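Local coordinates for Alpha/beta hydrolase family protein (Bacillus anthracis, PDB 3OOS), which probably acts as a hydrolase of the alpha/beta fold family, although its natural substrate is not established, at residues A[251-256]-A[271-276]; A[27-30]-A[34-37]; A[129-134]-A[206-211]; A[153-158]-A[166-171]. One frame throughout, in Å; residues are numbered along the deposited sequence.

Interaction 1 (A[251-256]-A[271-276]); sequences TLTKFE and NQFVND
F273 holds CG anti to its backbone N (chi1 169°), which carries the ring off helix 267-276 and onto strand 250-255. T253 keeps OG1 opposite its carbonyl carbon (chi1 -57°), and this turns the hydroxyl to the ring. T253 OG1 lies 3.5 Å from F273 CD1, at the ring edge and near its plane. The carbon behind it, T253 CB, is 3.9 Å from the same F273 CD1. This is van der Waals contact between a hydroxyl-bearing branch and ring C-H groups. F255, two residues further along the strand, meets F273 nearer its root. The two side chains cross at about a right angle. F255 CZ touches F273 CB at 4.0 Å, and that CB sits at the edge of the F255 ring. F273 is thus held at its base by one strand residue and along one ring edge by another. Strand 250-255 is the outermost strand at one end of the main sheet and pairs with strand 224-229. There F273 also meets Y227 edge-to-face and packs on F225. L252 points away and packs on helix 237-246, so the strand lies between that helix and helix 267-276.

Interaction 2 (A[27-30]-A[34-37]); sequences CVTH and EYND. With SO4 (sulfate ion), chain B.
H30 meets Y35 at its CB, 3.1 Å from Y35 OH, which is a tight fit for a carbon and a hydroxyl oxygen. The H30 backbone N is also close to that oxygen, but at a poor angle, and the pair is not hydrogen-bonded. Beyond CB the side chain leaves Y35. CG stands anti to the backbone N (chi1 -173°) and sends the imidazole toward the bound sulfate. ND1 takes a hydrogen bond from the backbone N of Y32. Either side of NE2, H30 CE1 is 3.4 Å and H30 CD2 3.9 Å from sulfate O3. At the tip NE2 donates to sulfate O3 over 2.8 Å. The N-H...O angle is 152°, and O3 lies in the ring plane. The sulfate is also hydrogen-bonded to Y32 OH, S99 OG and A100 N. S99 lies in a GxSxG sequence after strand 93-98, consistent with the nucleophile elbow of alpha/beta hydrolases. The anion, probably from the crystallisation liquor, may therefore mark the catalytic pocket and the oxyanion hole of this fold. H30 and Y32 belong to the loop after strand 25-28, which borders that site in many relatives. Y35 follows the short strand 33-34, and its OH also lies 3.6 Å from T29 C. Its ring edge faces T29, with Y35 CE2 4.1 Å from T29 OG1. That hydroxyl is hydrogen-bonded to V55 O on the neighbouring strand 51-55, while the Y35 ring packs on L54 and N56.

Interaction 3 (A[129-134]-A[206-211]); sequences EYASHK and VEYKDY
The rings of Y130 and Y208 stand almost perpendicular, with planes at 87° and centroids 6.0 Å apart. The pair is oblique, neither a stack nor a true T-shape. Y208 turns its CD1-CE1 edge to the hydroxyl end of Y130. Y130 OH lies at that edge, 3.6 Å from Y208 CD1. Y130 CE2 is in the plane of the Y208 ring and 4.0 Å from Y208 CE1. The touch thus runs from the outer corner of one ring to the side of the other. Y130 has CG between its backbone N and carbonyl carbon (chi1 69°), the crowded position, which lays the ring across the approach of Y208. A131 meets the far end of the same Y208 side chain. A131 CB is 3.2 Å from Y208 OH, a close approach, and 3.9 Å from Y208 CZ. The Y130 hydroxyl is satisfied by a hydrogen bond to a bound tetraethylene glycol, so Y130 may line a pocket. Y208 lies near the C-terminal end of helix 197-207, in the segment that returns from the helical insertion to the main sheet. The 3-10 segment that runs through 129-132 lies where the chain enters that insertion after strand 116-122. Y130 also packs on F203 of helix 197-207, M103 of helix 100-112 and F239 of helix 237-246.

Interaction 4 (A[153-158]-A[166-171]); sequences NALNDD and KALSRE
Apolar packing carries this contact, with L168 meeting both A154 and L155. A154 CB touches L168 CD1 at 3.6 Å. L155, with CG opposite its carbonyl carbon (chi1 -72°), reaches CD2 across to 3.9 Å from L168 CB. The two leucines slide past each other in opposite directions, so the tip of L155 lies beside the root of L168. These two successive helices, 145-155 and 162-176, are joined by a short loop and pack together in the helical insertion between strands 116-122 and 224-229. Such an insertion commonly forms the cap of alpha/beta hydrolases. One mixed contact lies beside the leucines, where L155 CD2 is 3.9 Å from S169 OG. That hydroxyl is hydrogen-bonded to R165 O in its own helix and to a bound tetraethylene glycol. Polar bonds between the helices lie outside the apolar patch: R165 NH2 is hydrogen-bonded to L155 O, and E171 forms a salt bridge to R147 of helix 145-155. Within the first segment, a backbone hydrogen bond from D157 N to A154 O, 3.2 Å long, closes the end of helix 145-155.

Interactions 1 and 2 are buried contacts on the same main sheet, at an outermost strand and near the middle. Their centres are 21 Å apart. Interaction 1 is largely apolar helix-on-strand packing, with a threonine hydroxyl at a ring edge. Interaction 2 adds polar chemistry, with a histidine bound to an anion at the probable active site. Interactions 3 and 4 are only partly buried and belong to the helical insertion. Interaction 3 joins its entry and exit through two tyrosines and an alanine, and interaction 4 lies within the span of chain so closed, where aliphatic side chains hold two helices together. No two of the contacts touch. Bound tetraethylene glycol lies near interactions 2, 3 and 4.

Interaction 1 (A[251-256]-A[271-276])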
loop_
_atom_site.group_PDB
_atom_site.type_symbol
_atom_site.label_atom_id
_atom_site.label_comp_id
_atom_site.label_asym_id
_atom_site.label_seq_id
_atom_site.Cartn_x
_atom_site.Cartn_y
_atom_site.Cartn_z
ATOM N N THR A 251 -13.655 -3.873 -10.805
ATOM C CA THR A 251 -14.216 -2.553 -11.073
ATOM C C THR A 251 -13.109 -1.507 -10.952
ATOM O O THR A 251 -12.085 -1.745 -10.305
ATOM C CB THR A 251 -15.372 -2.181 -10.115
ATOM O OG1 THR A 251 -14.876 -2.064 -8.775
ATOM C CG2 THR A 251 -16.501 -3.216 -10.170
ATOM N N LEU A 252 -13.324 -0.355 -11.579
ATOM C CA LEU A 252 -12.362 0.741 -11.547
ATOM C C LEU A 252 -13.040 2.027 -11.100
ATOM O O LEU A 252 -14.077 2.414 -11.645
ATOM C CB LEU A 252 -11.718 0.932 -12.924
ATOM C CG LEU A 252 -10.712 2.079 -13.090
ATOM C CD1 LEU A 252 -9.472 1.908 -12.200
ATOM C CD2 LEU A 252 -10.317 2.216 -14.550
ATOM N N THR A 253 -12.449 2.681 -10.102
ATOM C CA THR A 253 -12.984 3.933 -9.568
ATOM C C THR A 253 -11.950 5.037 -9.732
ATOM O O THR A 253 -10.824 4.926 -9.241
ATOM C CB THR A 253 -13.386 3.792 -8.084
ATOM O OG1 THR A 253 -14.332 2.726 -7.947
ATOM C CG2 THR A 253 -14.011 5.086 -7.561
ATOM N N LYS A 254 -12.344 6.098 -10.430
ATOM C CA LYS A 254 -11.455 7.216 -10.710
ATOM C C LYS A 254 -11.685 8.342 -9.716
ATOM O O LYS A 254 -12.822 8.756 -9.485
ATOM C CB LYS A 254 -11.687 7.722 -12.132
ATOM C CG LYS A 254 -10.664 8.729 -12.618
ATOM C CD LYS A 254 -10.894 9.044 -14.084
ATOM C CE LYS A 254 -9.635 9.580 -14.728
ATOM N NZ LYS A 254 -9.831 9.827 -16.184
ATOM N N PHE A 255 -10.602 8.829 -9.126
ATOM C CA PHE A 255 -10.676 9.968 -8.227
ATOM C C PHE A 255 -10.159 11.201 -8.964
ATOM O O PHE A 255 -8.955 11.405 -9.125
ATOM C CB PHE A 255 -9.936 9.668 -6.918
ATOM C CG PHE A 255 -10.678 8.714 -6.019
ATOM C CD1 PHE A 255 -11.554 9.192 -5.049
ATOM C CD2 PHE A 255 -10.521 7.335 -6.158
ATOM C CE1 PHE A 255 -12.254 8.312 -4.219
ATOM C CE2 PHE A 255 -11.218 6.449 -5.335
ATOM C CZ PHE A 255 -12.085 6.940 -4.363
ATOM N N GLU A 256 -11.110 12.003 -9.437
ATOM C CA GLU A 256 -10.845 13.084 -10.389
ATOM C C GLU A 256 -10.054 14.246 -9.794
ATOM O O GLU A 256 -9.355 14.955 -10.520
ATOM C CB GLU A 256 -12.166 13.613 -10.969
ATOM C CG GLU A 256 -13.148 12.540 -11.454
ATOM C CD GLU A 256 -12.832 11.998 -12.840
ATOM O OE1 GLU A 256 -11.915 12.522 -13.506
ATOM O OE2 GLU A 256 -13.517 11.040 -13.268
ATOM N N ASN A 271 -15.106 7.333 1.070
ATOM C CA ASN A 271 -16.054 6.666 1.962
ATOM C C ASN A 271 -17.121 5.907 1.183
ATOM O O ASN A 271 -17.471 4.779 1.542
ATOM C CB ASN A 271 -16.698 7.660 2.933
ATOM C CG ASN A 271 -15.774 8.042 4.077
ATOM O OD1 ASN A 271 -14.869 7.289 4.445
ATOM N ND2 ASN A 271 -16.003 9.220 4.654
ATOM N N GLN A 272 -17.621 6.519 0.108
ATOM C CA GLN A 272 -18.588 5.868 -0.775
ATOM C C GLN A 272 -17.957 4.644 -1.437
ATOM O O GLN A 272 -18.589 3.592 -1.553
ATOM C CB GLN A 272 -19.107 6.849 -1.831
ATOM C CG GLN A 272 -20.244 6.297 -2.687
ATOM C CD GLN A 272 -21.388 5.756 -1.851
ATOM O OE1 GLN A 272 -21.863 6.413 -0.926
ATOM N NE2 GLN A 272 -21.835 4.547 -2.173
ATOM N N PHE A 273 -16.699 4.790 -1.860
ATOM C CA PHE A 273 -15.947 3.682 -2.444
ATOM C C PHE A 273 -15.851 2.503 -1.468
ATOM O O PHE A 273 -16.094 1.359 -1.853
ATOM C CB PHE A 273 -14.550 4.137 -2.890
ATOM C CG PHE A 273 -13.630 3.001 -3.258
ATOM C CD1 PHE A 273 -13.759 2.343 -4.480
ATOM C CD2 PHE A 273 -12.636 2.584 -2.373
ATOM C CE1 PHE A 273 -12.907 1.284 -4.818
ATOM C CE2 PHE A 273 -11.787 1.532 -2.701
ATOM C CZ PHE A 273 -11.921 0.881 -3.929
ATOM N N VAL A 274 -15.508 2.786 -0.211
ATOM C CA VAL A 274 -15.419 1.746 0.823
ATOM C C VAL A 274 -16.750 1.000 0.958
ATOM O O VAL A 274 -16.792 -0.233 0.933
ATOM C CB VAL A 274 -14.984 2.325 2.198
ATOM C CG1 VAL A 274 -15.077 1.266 3.294
ATOM C CG2 VAL A 274 -13.561 2.882 2.120
ATOM N N ASN A 275 -17.837 1.758 1.082
ATOM C CA ASN A 275 -19.169 1.167 1.163
ATOM C C ASN A 275 -19.486 0.267 -0.035
ATOM O O ASN A 275 -20.109 -0.790 0.119
ATOM C CB ASN A 275 -20.230 2.262 1.302
ATOM C CG ASN A 275 -21.588 1.706 1.666
ATOM O OD1 ASN A 275 -21.783 1.186 2.764
ATOM N ND2 ASN A 275 -22.534 1.806 0.742
ATOM N N ASP A 276 -19.031 0.677 -1.217
ATOM C CA ASP A 276 -19.299 -0.056 -2.456
ATOM C C ASP A 276 -18.489 -1.353 -2.612
ATOM O O ASP A 276 -18.778 -2.163 -3.498
ATOM C CB ASP A 276 -19.115 0.855 -3.677
ATOM C CG ASP A 276 -20.203 1.923 -3.790
ATOM O OD1 ASP A 276 -21.238 1.830 -3.096
ATOM O OD2 ASP A 276 -20.019 2.869 -4.582
#

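Interaction 2 (A[27-30]-A[34-37])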
loop_
_atom_site.group_PDB
_atom_site.type_symbol
_atom_site.label_atom_id
_atom_site.label_comp_id
_atom_site.label_asym_id
_atom_site.label_seq_id
_atom_site.Cartn_x
_atom_site.Cartn_y
_atom_site.Cartn_z
ATOM N N CYS A 27 -7.476 -7.257 5.888
ATOM C CA CYS A 27 -6.057 -7.052 6.135
ATOM C C CYS A 27 -5.565 -5.852 5.332
ATOM O O CYS A 27 -5.854 -5.731 4.139
ATOM C CB CYS A 27 -5.268 -8.309 5.752
ATOM S SG CYS A 27 -3.489 -8.192 5.998
ATOM N N VAL A 28 -4.844 -4.955 5.998
ATOM C CA VAL A 28 -4.221 -3.808 5.341
ATOM C C VAL A 28 -2.753 -3.762 5.731
ATOM O O VAL A 28 -2.414 -3.855 6.908
ATOM C CB VAL A 28 -4.881 -2.461 5.741
ATOM C CG1 VAL A 28 -4.093 -1.271 5.165
ATOM C CG2 VAL A 28 -6.337 -2.414 5.290
ATOM N N THR A 29 -1.885 -3.626 4.737
ATOM C CA THR A 29 -0.473 -3.378 5.005
ATOM C C THR A 29 0.163 -2.681 3.810
ATOM O O THR A 29 -0.516 -2.383 2.826
ATOM C CB THR A 29 0.290 -4.676 5.434
ATOM O OG1 THR A 29 1.536 -4.327 6.051
ATOM C CG2 THR A 29 0.538 -5.606 4.255
ATOM N N HIS A 30 1.455 -2.402 3.919
ATOM C CA HIS A 30 2.210 -1.778 2.851
ATOM C C HIS A 30 3.509 -2.553 2.702
ATOM O O HIS A 30 3.911 -3.266 3.616
ATOM C CB HIS A 30 2.493 -0.316 3.191
ATOM C CG HIS A 30 3.127 0.445 2.073
ATOM N ND1 HIS A 30 4.487 0.651 1.991
ATOM C CD2 HIS A 30 2.590 1.028 0.977
ATOM C CE1 HIS A 30 4.758 1.339 0.896
ATOM N NE2 HIS A 30 3.623 1.581 0.264
ATOM N N GLU A 34 6.172 1.014 8.397
ATOM C CA GLU A 34 5.836 0.546 9.737
ATOM C C GLU A 34 4.834 1.469 10.414
ATOM O O GLU A 34 4.925 2.687 10.302
ATOM C CB GLU A 34 7.087 0.348 10.600
ATOM C CG GLU A 34 7.941 1.595 10.814
ATOM C CD GLU A 34 9.258 1.297 11.511
ATOM O OE1 GLU A 34 9.474 0.150 11.961
ATOM O OE2 GLU A 34 10.085 2.221 11.613
ATOM N N TYR A 35 3.878 0.863 11.108
ATOM C CA TYR A 35 2.758 1.571 11.705
ATOM C C TYR A 35 2.830 1.582 13.229
ATOM O O TYR A 35 3.562 0.801 13.839
ATOM C CB TYR A 35 1.445 0.909 11.278
ATOM C CG TYR A 35 1.262 0.772 9.784
ATOM C CD1 TYR A 35 0.916 1.874 9.002
ATOM C CD2 TYR A 35 1.417 -0.463 9.153
ATOM C CE1 TYR A 35 0.737 1.753 7.630
ATOM C CE2 TYR A 35 1.239 -0.595 7.779
ATOM C CZ TYR A 35 0.899 0.518 7.027
ATOM O OH TYR A 35 0.713 0.401 5.668
ATOM N N ASN A 36 2.064 2.484 13.833
ATOM C CA ASN A 36 1.855 2.496 15.277
ATOM C C ASN A 36 0.364 2.675 15.568
ATOM O O ASN A 36 -0.444 2.685 14.637
ATOM C CB ASN A 36 2.720 3.569 15.952
ATOM C CG ASN A 36 2.425 4.970 15.451
ATOM O OD1 ASN A 36 1.269 5.367 15.327
ATOM N ND2 ASN A 36 3.480 5.736 15.177
ATOM N N ASP A 37 -0.002 2.819 16.839
ATOM C CA ASP A 37 -1.421 2.834 17.213
ATOM C C ASP A 37 -2.201 4.103 16.833
ATOM O O ASP A 37 -3.390 4.210 17.132
ATOM C CB ASP A 37 -1.620 2.452 18.690
ATOM C CG ASP A 37 -1.075 3.489 19.663
ATOM O OD1 ASP A 37 -0.615 4.571 19.240
ATOM O OD2 ASP A 37 -1.123 3.213 20.879
HETATM S S SO4 B . 4.650 4.166 -1.928
HETATM O O1 SO4 B . 6.099 4.234 -2.096
HETATM O O2 SO4 B . 4.014 5.065 -2.881
HETATM O O3 SO4 B . 4.206 2.793 -2.136
HETATM O O4 SO4 B . 4.311 4.580 -0.566
#

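Interaction 3 (A[129-134]-A[206-211])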
loop_
_atom_site.group_PDB
_atom_site.type_symbol
_atom_site.label_atom_id
_atom_site.label_comp_id
_atom_site.label_asym_id
_atom_site.label_seq_id
_atom_site.Cartn_x
_atom_site.Cartn_y
_atom_site.Cartn_z
ATOM N N GLU A 129 6.666 -1.802 -15.391
ATOM C CA GLU A 129 6.654 -0.872 -16.518
ATOM C C GLU A 129 6.152 0.537 -16.165
ATOM O O GLU A 129 6.365 1.476 -16.935
ATOM C CB GLU A 129 5.937 -1.474 -17.733
ATOM C CG GLU A 129 6.678 -2.680 -18.310
ATOM C CD GLU A 129 6.192 -3.091 -19.686
ATOM O OE1 GLU A 129 6.728 -4.081 -20.226
ATOM O OE2 GLU A 129 5.284 -2.431 -20.230
ATOM N N TYR A 130 5.539 0.699 -14.991
ATOM C CA TYR A 130 5.121 2.033 -14.536
ATOM C C TYR A 130 6.302 3.010 -14.481
ATOM O O TYR A 130 6.156 4.180 -14.822
ATOM C CB TYR A 130 4.404 1.979 -13.176
ATOM C CG TYR A 130 5.296 1.607 -12.011
ATOM C CD1 TYR A 130 5.873 2.590 -11.200
ATOM C CD2 TYR A 130 5.559 0.273 -11.716
ATOM C CE1 TYR A 130 6.698 2.245 -10.127
ATOM C CE2 TYR A 130 6.378 -0.083 -10.656
ATOM C CZ TYR A 130 6.944 0.904 -9.866
ATOM O OH TYR A 130 7.747 0.537 -8.814
ATOM N N ALA A 131 7.470 2.514 -14.079
ATOM C CA ALA A 131 8.647 3.363 -13.904
ATOM C C ALA A 131 9.337 3.708 -15.229
ATOM O O ALA A 131 10.307 4.472 -15.242
ATOM C CB ALA A 131 9.630 2.726 -12.925
ATOM N N SER A 132 8.834 3.142 -16.326
ATOM C CA SER A 132 9.338 3.442 -17.667
ATOM C C SER A 132 8.334 4.256 -18.483
ATOM O O SER A 132 8.528 4.486 -19.683
ATOM C CB SER A 132 9.714 2.152 -18.404
ATOM O OG SER A 132 10.866 1.562 -17.831
ATOM N N HIS A 133 7.258 4.693 -17.828
ATOM C CA HIS A 133 6.232 5.508 -18.469
ATOM C C HIS A 133 6.549 6.986 -18.241
ATOM O O HIS A 133 6.833 7.390 -17.113
ATOM C CB HIS A 133 4.856 5.165 -17.901
ATOM C CG HIS A 133 3.720 5.739 -18.688
ATOM N ND1 HIS A 133 3.306 7.045 -18.554
ATOM C CD2 HIS A 133 2.914 5.181 -19.623
ATOM C CE1 HIS A 133 2.291 7.268 -19.370
ATOM N NE2 HIS A 133 2.035 6.153 -20.030
ATOM N N LYS A 134 6.476 7.783 -19.308
ATOM C CA LYS A 134 6.891 9.189 -19.234
ATOM C C LYS A 134 6.087 10.049 -18.246
ATOM O O LYS A 134 6.547 11.121 -17.845
ATOM C CB LYS A 134 6.942 9.832 -20.629
ATOM C CG LYS A 134 5.603 9.986 -21.327
ATOM C CD LYS A 134 5.788 10.591 -22.711
ATOM C CE LYS A 134 4.474 11.134 -23.249
ATOM N NZ LYS A 134 3.908 12.173 -22.345
ATOM N N VAL A 206 15.999 -5.739 -5.532
ATOM C CA VAL A 206 15.751 -7.152 -5.840
ATOM C C VAL A 206 14.386 -7.414 -6.486
ATOM O O VAL A 206 14.308 -8.040 -7.546
ATOM C CB VAL A 206 15.937 -8.051 -4.582
ATOM C CG1 VAL A 206 15.694 -9.524 -4.912
ATOM C CG2 VAL A 206 17.331 -7.862 -3.989
ATOM N N GLU A 207 13.323 -6.936 -5.846
ATOM C CA GLU A 207 11.956 -7.278 -6.239
ATOM C C GLU A 207 11.526 -6.608 -7.546
ATOM O O GLU A 207 10.968 -7.264 -8.436
ATOM C CB GLU A 207 10.985 -6.905 -5.117
ATOM C CG GLU A 207 9.581 -7.461 -5.298
ATOM C CD GLU A 207 9.428 -8.869 -4.753
ATOM O OE1 GLU A 207 9.671 -9.079 -3.548
ATOM O OE2 GLU A 207 9.045 -9.766 -5.527
ATOM N N TYR A 208 11.793 -5.309 -7.649
ATOM C CA TYR A 208 11.309 -4.482 -8.757
ATOM C C TYR A 208 11.631 -5.037 -10.151
ATOM O O TYR A 208 10.751 -5.093 -11.013
ATOM C CB TYR A 208 11.820 -3.036 -8.625
ATOM C CG TYR A 208 11.623 -2.224 -9.886
ATOM C CD1 TYR A 208 10.424 -1.549 -10.127
ATOM C CD2 TYR A 208 12.628 -2.152 -10.851
ATOM C CE1 TYR A 208 10.237 -0.815 -11.293
ATOM C CE2 TYR A 208 12.451 -1.426 -12.017
ATOM C CZ TYR A 208 11.255 -0.760 -12.231
ATOM O OH TYR A 208 11.087 -0.050 -13.396
ATOM N N LYS A 209 12.882 -5.437 -10.370
ATOM C CA LYS A 209 13.325 -5.860 -11.705
ATOM C C LYS A 209 12.607 -7.112 -12.226
ATOM O O LYS A 209 12.578 -7.355 -13.435
ATOM C CB LYS A 209 14.850 -6.046 -11.754
ATOM C CG LYS A 209 15.384 -7.113 -10.820
ATOM C CD LYS A 209 16.903 -7.201 -10.892
ATOM C CE LYS A 209 17.424 -8.352 -10.047
ATOM N NZ LYS A 209 16.929 -9.670 -10.539
ATOM N N ASP A 210 12.033 -7.891 -11.310
ATOM C CA ASP A 210 11.320 -9.118 -11.658
ATOM C C ASP A 210 9.802 -9.001 -11.511
ATOM O O ASP A 210 9.090 -9.995 -11.668
ATOM C CB ASP A 210 11.823 -10.297 -10.810
ATOM C CG ASP A 210 13.254 -10.690 -11.135
ATOM O OD1 ASP A 210 13.720 -10.416 -12.259
ATOM O OD2 ASP A 210 13.912 -11.289 -10.260
ATOM N N TYR A 211 9.305 -7.801 -11.217
ATOM C CA TYR A 211 7.880 -7.639 -10.937
ATOM C C TYR A 211 7.020 -7.572 -12.200
ATOM O O TYR A 211 7.132 -6.635 -12.992
ATOM C CB TYR A 211 7.610 -6.433 -10.019
ATOM C CG TYR A 211 6.132 -6.207 -9.786
ATOM C CD1 TYR A 211 5.355 -7.177 -9.150
ATOM C CD2 TYR A 211 5.506 -5.038 -10.222
ATOM C CE1 TYR A 211 3.994 -6.989 -8.944
ATOM C CE2 TYR A 211 4.137 -4.840 -10.024
ATOM C CZ TYR A 211 3.390 -5.821 -9.382
ATOM O OH TYR A 211 2.044 -5.645 -9.178
#

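Interaction 4 (A[153-158]-A[166-171])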
loop_
_atom_site.group_PDB
_atom_site.type_symbol
_atom_site.label_atom_id
_atom_site.label_comp_id
_atom_site.label_asym_id
_atom_site.label_seq_id
_atom_site.Cartn_x
_atom_site.Cartn_y
_atom_site.Cartn_z
ATOM N N ASN A 153 17.158 9.518 -2.573
ATOM C CA ASN A 153 18.471 9.153 -2.054
ATOM C C ASN A 153 18.725 9.772 -0.685
ATOM O O ASN A 153 19.238 9.105 0.212
ATOM C CB ASN A 153 19.580 9.522 -3.047
ATOM C CG ASN A 153 19.564 8.649 -4.296
ATOM O OD1 ASN A 153 18.875 7.625 -4.352
ATOM N ND2 ASN A 153 20.324 9.057 -5.308
ATOM N N ALA A 154 18.334 11.033 -0.521
ATOM C CA ALA A 154 18.529 11.732 0.743
ATOM C C ALA A 154 17.599 11.216 1.843
ATOM O O ALA A 154 18.007 11.091 2.999
ATOM C CB ALA A 154 18.373 13.232 0.554
ATOM N N LEU A 155 16.355 10.906 1.487
ATOM C CA LEU A 155 15.416 10.351 2.465
ATOM C C LEU A 155 15.816 8.946 2.929
ATOM O O LEU A 155 15.567 8.577 4.082
ATOM C CB LEU A 155 13.978 10.373 1.934
ATOM C CG LEU A 155 13.295 11.745 1.849
ATOM C CD1 LEU A 155 11.949 11.623 1.152
ATOM C CD2 LEU A 155 13.123 12.386 3.227
ATOM N N ASN A 156 16.460 8.184 2.042
ATOM C CA ASN A 156 16.944 6.827 2.357
ATOM C C ASN A 156 18.280 6.810 3.120
ATOM O O ASN A 156 18.798 5.740 3.466
ATOM C CB ASN A 156 17.032 5.980 1.074
ATOM C CG ASN A 156 17.168 4.478 1.351
ATOM O OD1 ASN A 156 17.836 3.763 0.604
ATOM N ND2 ASN A 156 16.536 4.002 2.418
ATOM N N ASP A 157 18.834 7.993 3.377
ATOM C CA ASP A 157 20.052 8.125 4.172
ATOM C C ASP A 157 19.698 8.472 5.615
ATOM O O ASP A 157 19.115 9.527 5.881
ATOM C CB ASP A 157 20.977 9.192 3.571
ATOM C CG ASP A 157 22.352 9.231 4.232
ATOM O OD1 ASP A 157 22.580 8.531 5.241
ATOM O OD2 ASP A 157 23.217 9.982 3.737
ATOM N N ASP A 158 20.066 7.580 6.537
ATOM C CA ASP A 158 19.778 7.772 7.957
ATOM C C ASP A 158 20.546 8.951 8.562
ATOM O O ASP A 158 20.197 9.438 9.641
ATOM C CB ASP A 158 20.051 6.480 8.740
ATOM C CG ASP A 158 19.031 5.393 8.445
ATOM O OD1 ASP A 158 17.862 5.734 8.164
ATOM O OD2 ASP A 158 19.394 4.198 8.496
ATOM N N LYS A 166 12.788 17.220 6.952
ATOM C CA LYS A 166 11.516 17.941 7.036
ATOM C C LYS A 166 11.172 18.612 5.706
ATOM O O LYS A 166 10.051 18.474 5.204
ATOM C CB LYS A 166 11.557 18.975 8.168
ATOM C CG LYS A 166 10.276 19.773 8.337
ATOM C CD LYS A 166 10.404 20.815 9.438
ATOM C CE LYS A 166 9.123 21.617 9.581
ATOM N NZ LYS A 166 9.201 22.592 10.701
ATOM N N ALA A 167 12.143 19.327 5.141
ATOM C CA ALA A 167 11.957 20.027 3.873
ATOM C C ALA A 167 11.653 19.058 2.730
ATOM O O ALA A 167 10.729 19.286 1.946
ATOM C CB ALA A 167 13.181 20.882 3.553
ATOM N N LEU A 168 12.419 17.970 2.654
ATOM C CA LEU A 168 12.240 16.965 1.603
ATOM C C LEU A 168 10.884 16.270 1.679
ATOM O O LEU A 168 10.249 16.013 0.648
ATOM C CB LEU A 168 13.360 15.920 1.665
ATOM C CG LEU A 168 14.781 16.413 1.390
ATOM C CD1 LEU A 168 15.776 15.356 1.810
ATOM C CD2 LEU A 168 14.968 16.784 -0.078
ATOM N N SER A 169 10.451 15.965 2.901
ATOM C CA SER A 169 9.164 15.313 3.131
ATOM C C SER A 169 8.013 16.217 2.706
ATOM O O SER A 169 7.027 15.742 2.136
ATOM C CB SER A 169 9.022 14.920 4.598
ATOM O OG SER A 169 10.064 14.032 4.966
ATOM N N ARG A 170 8.160 17.514 2.981
ATOM C CA ARG A 170 7.182 18.523 2.585
ATOM C C ARG A 170 7.096 18.609 1.061
ATOM O O ARG A 170 6.008 18.594 0.484
ATOM C CB ARG A 170 7.570 19.884 3.171
ATOM C CG ARG A 170 6.587 21.006 2.882
ATOM C CD ARG A 170 5.323 20.838 3.694
ATOM N NE ARG A 170 4.431 21.985 3.563
ATOM C CZ ARG A 170 3.379 22.201 4.346
ATOM N NH1 ARG A 170 3.093 21.352 5.322
ATOM N NH2 ARG A 170 2.619 23.269 4.160
ATOM N N GLU A 171 8.261 18.705 0.420
ATOM C CA GLU A 171 8.343 18.779 -1.036
ATOM C C GLU A 171 7.676 17.559 -1.678
ATOM O O GLU A 171 6.907 17.694 -2.636
ATOM C CB GLU A 171 9.810 18.889 -1.475
ATOM C CG GLU A 171 10.016 19.217 -2.948
ATOM C CD GLU A 171 11.475 19.479 -3.295
ATOM O OE1 GLU A 171 12.334 19.415 -2.391
ATOM O OE2 GLU A 171 11.763 19.753 -4.477
#